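Local coordinates for protein reducing end xylose-releasing exo-oligoxylanase (Bacillus halodurans, PDB 1WU4) that hydrolyses xylooligosaccharides of three or more units with inversion of anomeric configuration, releasing xylose from the reducing end, at residues 347-352 with 365-369. The protein carries 1 engineered substitution. Coordinates in Å, arbitrary orientation, origin at the centre of the assembly. Numbering follows the deposited sequence.
Sequences FWNTPV and YLFAM
A helix end and the loop after it pack on a neighbouring helix in the (alpha/alpha)6 barrel of this family 8 glycoside hydrolase, away from the probable catalytic residues: the end of helix 340-348 and residues 349-352 against helix 358-372. Asn349 is the first residue off helical phi/psi, and Thr350 N bonds Phe347 O at 3.0 Å; Thr350 is extended (-114/114), Pro351 and Val352 polyproline-II (-71/158, -61/153). The nearest CA atoms, of Val352 and Tyr365, lie 7.0 Å apart. Tyr365, chi1 t, enters the bend between Phe347 and Val352. Phe347, also t, turns its edge to one Tyr365 face (centroids 4.6 Å apart, planes at 61°: a T-shaped pair); over the opposite face, Val352 CG1 sits 3.5 Å from the ring centroid, 14° off the normal, a CH-pi contact. Phe347 CZ also meets Ala368 CB at 3.6 Å, and Met369 SD lies obliquely 5.0 Å from the Phe347 centroid, a Met-aromatic contact. Tyr365 OH donates to Thr350 O at 2.6 Å and is also hydrogen-bonded to Arg31 NH2, on helix 25-40. An apolar sandwich thus holds the phenol ring, while its hydroxyl satisfies a loop carbonyl.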
ATOM      1  N   PHE A 347      -5.367 -18.202  -2.481  1.00  9.83           N
ATOM      2  CA  PHE A 347      -5.855 -17.086  -1.681  1.00  9.52           C
ATOM      3  C   PHE A 347      -7.310 -17.314  -1.270  1.00 10.06           C
ATOM      4  O   PHE A 347      -7.675 -17.110  -0.108  1.00  9.99           O
ATOM      5  CB  PHE A 347      -5.707 -15.787  -2.483  1.00  9.38           C
ATOM      6  CG  PHE A 347      -6.249 -14.564  -1.791  1.00  9.24           C
ATOM      7  CD1 PHE A 347      -5.947 -14.299  -0.457  1.00 10.44           C
ATOM      8  CD2 PHE A 347      -7.035 -13.655  -2.491  1.00  8.42           C
ATOM      9  CE1 PHE A 347      -6.423 -13.140   0.168  1.00 10.18           C
ATOM     10  CE2 PHE A 347      -7.514 -12.494  -1.878  1.00  9.59           C
ATOM     11  CZ  PHE A 347      -7.204 -12.238  -0.545  1.00 10.33           C
ATOM     12  N   TRP A 348      -8.142 -17.755  -2.208  1.00 10.34           N
ATOM     13  CA  TRP A 348      -9.542 -18.009  -1.894  1.00 11.11           C
ATOM     14  C   TRP A 348      -9.661 -19.047  -0.780  1.00 12.91           C
ATOM     15  O   TRP A 348     -10.526 -18.943   0.093  1.00 11.89           O
ATOM     16  CB  TRP A 348     -10.290 -18.496  -3.140  1.00 11.04           C
ATOM     17  CG  TRP A 348     -11.770 -18.644  -2.928  1.00 10.14           C
ATOM     18  CD1 TRP A 348     -12.429 -19.733  -2.432  1.00 13.41           C
ATOM     19  CD2 TRP A 348     -12.768 -17.650  -3.180  1.00 11.12           C
ATOM     20  NE1 TRP A 348     -13.779 -19.478  -2.362  1.00 13.22           N
ATOM     21  CE2 TRP A 348     -14.015 -18.207  -2.815  1.00 11.53           C
ATOM     22  CE3 TRP A 348     -12.732 -16.341  -3.680  1.00 12.09           C
ATOM     23  CZ2 TRP A 348     -15.218 -17.499  -2.934  1.00 12.79           C
ATOM     24  CZ3 TRP A 348     -13.929 -15.637  -3.799  1.00 12.30           C
ATOM     25  CH2 TRP A 348     -15.155 -16.220  -3.426  1.00 12.11           C
ATOM     26  N   ASN A 349      -8.774 -20.035  -0.803  1.00 11.29           N
ATOM     27  CA  ASN A 349      -8.792 -21.100   0.190  1.00 11.99           C
ATOM     28  C   ASN A 349      -7.996 -20.794   1.455  1.00 11.64           C
ATOM     29  O   ASN A 349      -7.744 -21.686   2.265  1.00 15.26           O
ATOM     30  CB  ASN A 349      -8.292 -22.395  -0.448  1.00 13.37           C
ATOM     31  CG  ASN A 349      -9.214 -22.890  -1.547  1.00 18.12           C
ATOM     32  OD1 ASN A 349      -8.774 -23.182  -2.659  1.00 27.09           O
ATOM     33  ND2 ASN A 349     -10.500 -22.990  -1.237  1.00 22.08           N
ATOM     34  N   THR A 350      -7.604 -19.536   1.622  1.00 11.68           N
ATOM     35  CA  THR A 350      -6.851 -19.114   2.798  1.00 13.37           C
ATOM     36  C   THR A 350      -7.700 -18.155   3.628  1.00 10.73           C
ATOM     37  O   THR A 350      -8.027 -17.062   3.176  1.00 11.37           O
ATOM     38  CB  THR A 350      -5.550 -18.381   2.406  1.00 11.91           C
ATOM     39  OG1 THR A 350      -4.726 -19.246   1.617  1.00 13.86           O
ATOM     40  CG2 THR A 350      -4.779 -17.957   3.650  1.00 13.53           C
ATOM     41  N   PRO A 351      -8.091 -18.563   4.845  1.00 11.67           N
ATOM     42  CA  PRO A 351      -8.905 -17.676   5.683  1.00 11.72           C
ATOM     43  C   PRO A 351      -8.096 -16.490   6.209  1.00 12.40           C
ATOM     44  O   PRO A 351      -6.866 -16.546   6.266  1.00 12.71           O
ATOM     45  CB  PRO A 351      -9.357 -18.592   6.820  1.00 14.34           C
ATOM     46  CG  PRO A 351      -9.363 -19.954   6.188  1.00 17.39           C
ATOM     47  CD  PRO A 351      -8.085 -19.933   5.385  1.00 13.63           C
ATOM     48  N   VAL A 352      -8.781 -15.415   6.586  1.00 12.23           N
ATOM     49  CA  VAL A 352      -8.075 -14.263   7.132  1.00 13.43           C
ATOM     50  C   VAL A 352      -7.352 -14.733   8.393  1.00 16.55           C
ATOM     51  O   VAL A 352      -7.778 -15.693   9.042  1.00 14.33           O
ATOM     52  CB  VAL A 352      -9.039 -13.111   7.497  1.00 14.64           C
ATOM     53  CG1 VAL A 352      -9.744 -12.604   6.250  1.00 15.46           C
ATOM     54  CG2 VAL A 352     -10.049 -13.579   8.525  1.00 16.23           C
ATOM     55  N   TYR A 365      -4.707  -8.680   2.844  1.00  8.96           N
ATOM     56  CA  TYR A 365      -5.789  -9.577   2.466  1.00  8.57           C
ATOM     57  C   TYR A 365      -6.977  -8.784   1.905  1.00  9.35           C
ATOM     58  O   TYR A 365      -7.480  -9.091   0.824  1.00  9.51           O
ATOM     59  CB  TYR A 365      -6.212 -10.378   3.700  1.00  9.49           C
ATOM     60  CG  TYR A 365      -7.064 -11.599   3.439  1.00  7.82           C
ATOM     61  CD1 TYR A 365      -6.581 -12.877   3.724  1.00  9.20           C
ATOM     62  CD2 TYR A 365      -8.375 -11.477   2.979  1.00  9.45           C
ATOM     63  CE1 TYR A 365      -7.382 -14.001   3.569  1.00  9.64           C
ATOM     64  CE2 TYR A 365      -9.187 -12.598   2.817  1.00  8.97           C
ATOM     65  CZ  TYR A 365      -8.683 -13.853   3.118  1.00  9.56           C
ATOM     66  OH  TYR A 365      -9.496 -14.957   3.001  1.00 11.60           O
ATOM     67  N   LEU A 366      -7.427  -7.760   2.631  1.00  8.43           N
ATOM     68  CA  LEU A 366      -8.560  -6.976   2.152  1.00  8.90           C
ATOM     69  C   LEU A 366      -8.236  -6.254   0.847  1.00  8.27           C
ATOM     70  O   LEU A 366      -9.078  -6.188  -0.046  1.00  8.83           O
ATOM     71  CB  LEU A 366      -9.032  -5.971   3.214  1.00  9.51           C
ATOM     72  CG  LEU A 366     -10.220  -5.088   2.801  1.00  7.25           C
ATOM     73  CD1 LEU A 366     -11.389  -5.949   2.342  1.00 11.00           C
ATOM     74  CD2 LEU A 366     -10.642  -4.211   3.969  1.00 11.34           C
ATOM     75  N   PHE A 367      -7.028  -5.710   0.727  1.00  8.79           N
ATOM     76  CA  PHE A 367      -6.665  -5.033  -0.514  1.00  9.22           C
ATOM     77  C   PHE A 367      -6.750  -6.010  -1.689  1.00  9.03           C
ATOM     78  O   PHE A 367      -7.266  -5.668  -2.752  1.00  9.03           O
ATOM     79  CB  PHE A 367      -5.252  -4.442  -0.439  1.00  9.22           C
ATOM     80  CG  PHE A 367      -5.172  -3.135   0.304  1.00 11.05           C
ATOM     81  CD1 PHE A 367      -6.126  -2.140   0.111  1.00 11.05           C
ATOM     82  CD2 PHE A 367      -4.112  -2.885   1.167  1.00 13.35           C
ATOM     83  CE1 PHE A 367      -6.024  -0.911   0.767  1.00 11.46           C
ATOM     84  CE2 PHE A 367      -3.999  -1.662   1.826  1.00 13.61           C
ATOM     85  CZ  PHE A 367      -4.957  -0.674   1.624  1.00 11.63           C
ATOM     86  N   ALA A 368      -6.255  -7.227  -1.487  1.00  8.57           N
ATOM     87  CA  ALA A 368      -6.293  -8.240  -2.537  1.00  7.70           C
ATOM     88  C   ALA A 368      -7.730  -8.654  -2.859  1.00  8.98           C
ATOM     89  O   ALA A 368      -8.065  -8.903  -4.018  1.00  8.74           O
ATOM     90  CB  ALA A 368      -5.476  -9.450  -2.119  1.00  8.78           C
ATOM     91  N   MET A 369      -8.580  -8.720  -1.838  1.00  8.51           N
ATOM     92  CA  MET A 369      -9.975  -9.093  -2.050  1.00  8.56           C
ATOM     93  C   MET A 369     -10.659  -8.012  -2.883  1.00  9.22           C
ATOM     94  O   MET A 369     -11.456  -8.310  -3.773  1.00 10.25           O
ATOM     95  CB  MET A 369     -10.700  -9.248  -0.711  1.00 11.34           C
ATOM     96  CG  MET A 369     -11.927 -10.144  -0.781  1.00 24.05           C
ATOM     97  SD  MET A 369     -11.506 -11.854  -1.221  1.00 14.00           S
ATOM     98  CE  MET A 369     -11.384 -12.599   0.383  1.00 26.32           C
TER